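PDB 6DRS: dihydrofolate reductase, putative from Aspergillus flavus, which probably catalyses the NADPH-dependent reduction of dihydrofolate to tetrahydrofolate and is a target for antifolate inhibitors. Local coordinates for residues G210-W222 / E236-V247. Sequence-based numbering, arbitrary orientation.
Sequences GWRKVSAEEVTEW and EVRIQMVGYERV
Strand 211-213 pairs antiparallel with the C-terminal end of strand 237-246, and helix 216-222 then folds across one face of that strand. Arg212 and Glu245 form the hydrogen-bonded pair, with Arg212 N 2.9 Å from Glu245 O. At the ends, Val247 N donates to Gly210 O and Val214 N to Gly243 O. The Arg212 and Glu245 side chains lie side by side on one face, and the guanidinium meets the carboxylate side-on. Arg212 NE lies 2.8 Å from Glu245 OE2, and Arg212 NH2 reaches the same oxygen at 3.2 Å. A bend at chi3 (93°) turns the guanidinium so that OE2 lies in its plane. Arg212 NH2 also bridges to Glu218, 2.7 Å from Glu218 OE2, and probably eases the repulsion between the two carboxylates. Glu218 forms a capping box with Ser215, fixing the start of the helix. The pairing adds an edge strand to the central mixed sheet of the dihydrofolate reductase fold, where strand 174-183 flanks strand 237-246 on its other side. Gly243 lies under the helix: Val219 CG2 is 3.4 Å from Gly243 N, and Trp222 CZ3 packs 3.8 Å from Gly243 CA. One water joins Val214 O to Gly243 N. On the opposite face, Arg246 CB sits over the six-membered ring of Trp211, a CH-pi contact 4.0 Å from the centroid. Glu204 accepts from Trp211 NE1, while Leu205 of helix 203-206 touches both Trp211 and Tyr244.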
loop_
_atom_site.group_PDB
_atom_site.type_symbol
_atom_site.label_atom_id
_atom_site.label_comp_id
_atom_site.label_asym_id
_atom_site.label_seq_id
_atom_site.Cartn_x
_atom_site.Cartn_y
_atom_site.Cartn_z
ATOM N N GLY A 210 -3.165 -8.944 20.943
ATOM C CA GLY A 210 -3.814 -9.605 19.809
ATOM C C GLY A 210 -2.956 -9.514 18.560
ATOM O O GLY A 210 -3.343 -9.983 17.493
ATOM N N TRP A 211 -1.792 -8.891 18.692
ATOM C CA TRP A 211 -0.904 -8.704 17.566
ATOM C C TRP A 211 0.502 -9.047 18.026
ATOM O O TRP A 211 0.836 -8.792 19.157
ATOM C CB TRP A 211 -0.943 -7.256 17.060
ATOM C CG TRP A 211 -2.262 -6.902 16.452
ATOM C CD1 TRP A 211 -3.365 -6.431 17.103
ATOM C CD2 TRP A 211 -2.627 -7.028 15.064
ATOM N NE1 TRP A 211 -4.389 -6.251 16.216
ATOM C CE2 TRP A 211 -3.968 -6.601 14.959
ATOM C CE3 TRP A 211 -1.947 -7.437 13.910
ATOM C CZ2 TRP A 211 -4.645 -6.582 13.745
ATOM C CZ3 TRP A 211 -2.613 -7.418 12.706
ATOM C CH2 TRP A 211 -3.943 -6.995 12.632
ATOM N N ARG A 212 1.306 -9.615 17.145
ATOM C CA ARG A 212 2.673 -9.848 17.489
ATOM C C ARG A 212 3.528 -9.022 16.544
ATOM O O ARG A 212 3.260 -8.995 15.369
ATOM C CB ARG A 212 2.970 -11.339 17.337
ATOM C CG ARG A 212 4.394 -11.728 17.689
ATOM C CD ARG A 212 4.544 -13.244 17.621
ATOM N NE ARG A 212 5.004 -13.656 16.303
ATOM C CZ ARG A 212 6.267 -13.539 15.876
ATOM N NH1 ARG A 212 7.239 -13.253 16.729
ATOM N NH2 ARG A 212 6.536 -13.684 14.590
ATOM N N LYS A 213 4.556 -8.381 17.058
ATOM C CA LYS A 213 5.505 -7.793 16.192
ATOM C C LYS A 213 6.501 -8.876 15.764
ATOM O O LYS A 213 7.023 -9.602 16.633
ATOM C CB LYS A 213 6.198 -6.640 16.909
ATOM C CG LYS A 213 7.213 -5.911 16.047
ATOM C CD LYS A 213 7.910 -4.783 16.740
ATOM C CE LYS A 213 8.919 -4.165 15.806
ATOM N NZ LYS A 213 10.215 -3.957 16.490
ATOM N N VAL A 214 6.796 -8.980 14.456
ATOM C CA VAL A 214 7.535 -10.127 13.957
ATOM C C VAL A 214 9.009 -9.756 13.751
ATOM O O VAL A 214 9.356 -8.585 13.710
ATOM C CB VAL A 214 6.883 -10.744 12.700
ATOM C CG1 VAL A 214 5.406 -11.025 12.887
ATOM C CG2 VAL A 214 7.134 -9.939 11.439
ATOM N N SER A 215 9.869 -10.773 13.627
ATOM C CA SER A 215 11.311 -10.594 13.366
ATOM C C SER A 215 11.520 -9.884 12.019
ATOM O O SER A 215 10.666 -9.962 11.134
ATOM C CB SER A 215 12.036 -11.930 13.434
ATOM O OG SER A 215 11.623 -12.787 12.375
ATOM N N ALA A 216 12.609 -9.132 11.892
ATOM C CA ALA A 216 13.035 -8.581 10.599
ATOM C C ALA A 216 13.071 -9.700 9.542
ATOM O O ALA A 216 12.644 -9.514 8.393
ATOM C CB ALA A 216 14.362 -7.873 10.744
ATOM N N GLU A 217 13.529 -10.884 9.939
ATOM C CA GLU A 217 13.611 -11.991 9.003
ATOM C C GLU A 217 12.203 -12.346 8.516
ATOM O O GLU A 217 12.032 -12.718 7.364
ATOM C CB GLU A 217 14.332 -13.187 9.631
ATOM C CG GLU A 217 14.026 -14.514 8.948
ATOM C CD GLU A 217 15.003 -15.647 9.244
ATOM O OE1 GLU A 217 15.163 -15.984 10.441
ATOM O OE2 GLU A 217 15.602 -16.193 8.274
ATOM N N GLU A 218 11.199 -12.237 9.379
ATOM C CA GLU A 218 9.871 -12.599 8.916
ATOM C C GLU A 218 9.307 -11.536 7.971
ATOM O O GLU A 218 8.612 -11.884 7.030
ATOM C CB GLU A 218 8.933 -12.858 10.090
ATOM C CG GLU A 218 9.255 -14.155 10.794
ATOM C CD GLU A 218 8.660 -14.197 12.184
ATOM O OE1 GLU A 218 9.323 -13.717 13.121
ATOM O OE2 GLU A 218 7.537 -14.702 12.317
ATOM N N VAL A 219 9.603 -10.250 8.225
ATOM C CA VAL A 219 9.120 -9.200 7.345
ATOM C C VAL A 219 9.771 -9.399 5.981
ATOM O O VAL A 219 9.146 -9.203 4.943
ATOM C CB VAL A 219 9.385 -7.779 7.875
ATOM C CG1 VAL A 219 8.803 -6.759 6.914
ATOM C CG2 VAL A 219 8.736 -7.592 9.220
ATOM N N THR A 220 11.045 -9.761 6.034
ATOM C CA THR A 220 11.835 -9.926 4.843
ATOM C C THR A 220 11.159 -10.973 3.950
ATOM O O THR A 220 10.992 -10.761 2.738
ATOM C CB THR A 220 13.267 -10.351 5.204
ATOM O OG1 THR A 220 13.868 -9.246 5.889
ATOM C CG2 THR A 220 14.061 -10.774 3.988
ATOM N N GLU A 221 10.720 -12.066 4.568
ATOM C CA GLU A 221 10.052 -13.148 3.818
ATOM C C GLU A 221 8.742 -12.622 3.206
ATOM O O GLU A 221 8.479 -12.890 2.031
ATOM C CB GLU A 221 9.740 -14.338 4.724
ATOM C CG GLU A 221 10.977 -15.000 5.307
ATOM C CD GLU A 221 10.706 -15.995 6.422
ATOM O OE1 GLU A 221 9.542 -16.137 6.843
ATOM O OE2 GLU A 221 11.671 -16.614 6.888
ATOM N N TRP A 222 7.925 -11.895 3.983
ATOM C CA TRP A 222 6.657 -11.334 3.461
ATOM C C TRP A 222 6.920 -10.497 2.221
ATOM O O TRP A 222 6.174 -10.552 1.276
ATOM C CB TRP A 222 5.962 -10.441 4.468
ATOM C CG TRP A 222 5.568 -11.122 5.731
ATOM C CD1 TRP A 222 5.630 -12.461 5.997
ATOM C CD2 TRP A 222 5.030 -10.488 6.906
ATOM N NE1 TRP A 222 5.192 -12.699 7.271
ATOM C CE2 TRP A 222 4.804 -11.513 7.852
ATOM C CE3 TRP A 222 4.697 -9.167 7.243
ATOM C CZ2 TRP A 222 4.262 -11.259 9.115
ATOM C CZ3 TRP A 222 4.177 -8.920 8.499
ATOM C CH2 TRP A 222 3.976 -9.949 9.422
ATOM N N GLU A 236 14.703 15.161 6.907
ATOM C CA GLU A 236 14.192 15.599 8.214
ATOM C C GLU A 236 13.377 14.500 8.907
ATOM O O GLU A 236 12.942 14.702 10.062
ATOM C CB GLU A 236 13.355 16.870 8.077
ATOM C CG GLU A 236 14.205 18.127 8.054
ATOM C CD GLU A 236 14.122 18.865 6.729
ATOM O OE1 GLU A 236 13.088 18.710 6.032
ATOM O OE2 GLU A 236 15.086 19.591 6.395
ATOM N N VAL A 237 13.168 13.357 8.247
ATOM C CA VAL A 237 12.545 12.251 8.934
ATOM C C VAL A 237 13.565 11.124 9.140
ATOM O O VAL A 237 14.584 11.081 8.488
ATOM C CB VAL A 237 11.276 11.766 8.213
ATOM C CG1 VAL A 237 10.161 12.795 8.314
ATOM C CG2 VAL A 237 11.540 11.356 6.765
ATOM N N ARG A 238 13.276 10.246 10.088
ATOM C CA ARG A 238 13.863 8.900 10.103
ATOM C C ARG A 238 12.720 7.880 9.916
ATOM O O ARG A 238 11.583 8.122 10.362
ATOM C CB ARG A 238 14.779 8.676 11.319
ATOM C CG ARG A 238 14.097 8.810 12.679
ATOM C CD ARG A 238 14.849 8.469 13.978
ATOM N NE ARG A 238 13.930 8.111 15.073
ATOM C CZ ARG A 238 14.211 7.389 16.174
ATOM N NH1 ARG A 238 15.452 7.051 16.493
ATOM N NH2 ARG A 238 13.228 6.992 16.967
ATOM N N ILE A 239 13.007 6.750 9.251
ATOM C CA ILE A 239 11.989 5.710 8.947
ATOM C C ILE A 239 12.549 4.316 9.283
ATOM O O ILE A 239 13.768 4.093 9.228
ATOM C CB ILE A 239 11.527 5.799 7.467
ATOM C CG1 ILE A 239 12.660 5.439 6.490
ATOM C CG2 ILE A 239 10.891 7.159 7.173
ATOM C CD1 ILE A 239 12.212 5.098 5.078
ATOM N N GLN A 240 11.653 3.394 9.614
ATOM C CA GLN A 240 11.962 1.985 9.790
ATOM C C GLN A 240 10.725 1.178 9.365
ATOM O O GLN A 240 9.578 1.688 9.439
ATOM C CB GLN A 240 12.383 1.654 11.227
ATOM C CG GLN A 240 11.257 1.838 12.226
ATOM C CD GLN A 240 11.414 1.195 13.584
ATOM O OE1 GLN A 240 10.450 1.085 14.329
ATOM N NE2 GLN A 240 12.617 0.782 13.934
ATOM N N MET A 241 10.957 -0.082 8.957
ATOM C CA MET A 241 9.893 -0.966 8.470
ATOM C C MET A 241 9.729 -2.127 9.450
ATOM O O MET A 241 10.706 -2.736 9.870
ATOM C CB MET A 241 10.220 -1.476 7.060
ATOM C CG MET A 241 9.972 -0.421 5.959
ATOM S SD MET A 241 11.200 0.904 5.840
ATOM C CE MET A 241 10.863 1.584 4.217
ATOM N N VAL A 242 8.500 -2.400 9.862
ATOM C CA VAL A 242 8.270 -3.443 10.825
ATOM C C VAL A 242 7.046 -4.227 10.344
ATOM O O VAL A 242 6.376 -3.790 9.410
ATOM C CB VAL A 242 8.107 -2.875 12.257
ATOM C CG1 VAL A 242 9.307 -2.024 12.680
ATOM C CG2 VAL A 242 6.826 -2.064 12.397
ATOM N N GLY A 243 6.748 -5.371 10.945
ATOM C CA GLY A 243 5.526 -6.049 10.592
ATOM C C GLY A 243 4.802 -6.597 11.804
ATOM O O GLY A 243 5.411 -6.938 12.818
ATOM N N TYR A 244 3.494 -6.712 11.683
ATOM C CA TYR A 244 2.663 -7.187 12.755
ATOM C C TYR A 244 1.743 -8.266 12.195
ATOM O O TYR A 244 1.184 -8.090 11.103
ATOM C CB TYR A 244 1.784 -6.053 13.281
ATOM C CG TYR A 244 2.531 -4.988 14.038
ATOM C CD1 TYR A 244 2.848 -5.155 15.376
ATOM C CD2 TYR A 244 2.903 -3.802 13.423
ATOM C CE1 TYR A 244 3.561 -4.193 16.075
ATOM C CE2 TYR A 244 3.600 -2.825 14.111
ATOM C CZ TYR A 244 3.929 -3.024 15.440
ATOM O OH TYR A 244 4.603 -2.062 16.125
ATOM N N GLU A 245 1.613 -9.382 12.905
ATOM C CA GLU A 245 0.671 -10.387 12.481
ATOM C C GLU A 245 -0.386 -10.502 13.568
ATOM O O GLU A 245 -0.056 -10.343 14.734
ATOM C CB GLU A 245 1.367 -11.714 12.162
ATOM C CG GLU A 245 1.729 -12.548 13.380
ATOM C CD GLU A 245 2.756 -13.637 13.109
ATOM O OE1 GLU A 245 2.935 -13.976 11.914
ATOM O OE2 GLU A 245 3.394 -14.128 14.085
ATOM N N ARG A 246 -1.631 -10.711 13.160
ATOM C CA ARG A 246 -2.697 -10.925 14.112
ATOM C C ARG A 246 -2.465 -12.250 14.848
ATOM O O ARG A 246 -2.061 -13.225 14.238
ATOM C CB ARG A 246 -4.062 -10.934 13.421
ATOM C CG ARG A 246 -5.232 -10.920 14.393
ATOM C CD ARG A 246 -6.546 -11.143 13.673
ATOM N NE ARG A 246 -7.092 -9.855 13.293
ATOM C CZ ARG A 246 -7.822 -9.627 12.203
ATOM N NH1 ARG A 246 -7.959 -10.563 11.275
ATOM N NH2 ARG A 246 -8.404 -8.449 12.046
ATOM N N VAL A 247 -2.728 -12.259 16.152
ATOM C CA VAL A 247 -2.628 -13.436 16.998
ATOM C C VAL A 247 -4.033 -13.771 17.493
ATOM O O VAL A 247 -4.743 -14.522 16.834
ATOM C CB VAL A 247 -1.682 -13.180 18.183
ATOM C CG1 VAL A 247 -2.023 -14.061 19.375
ATOM C CG2 VAL A 247 -0.220 -13.328 17.784
HETATM O O HOH W 1 9.147 -6.163 12.682
#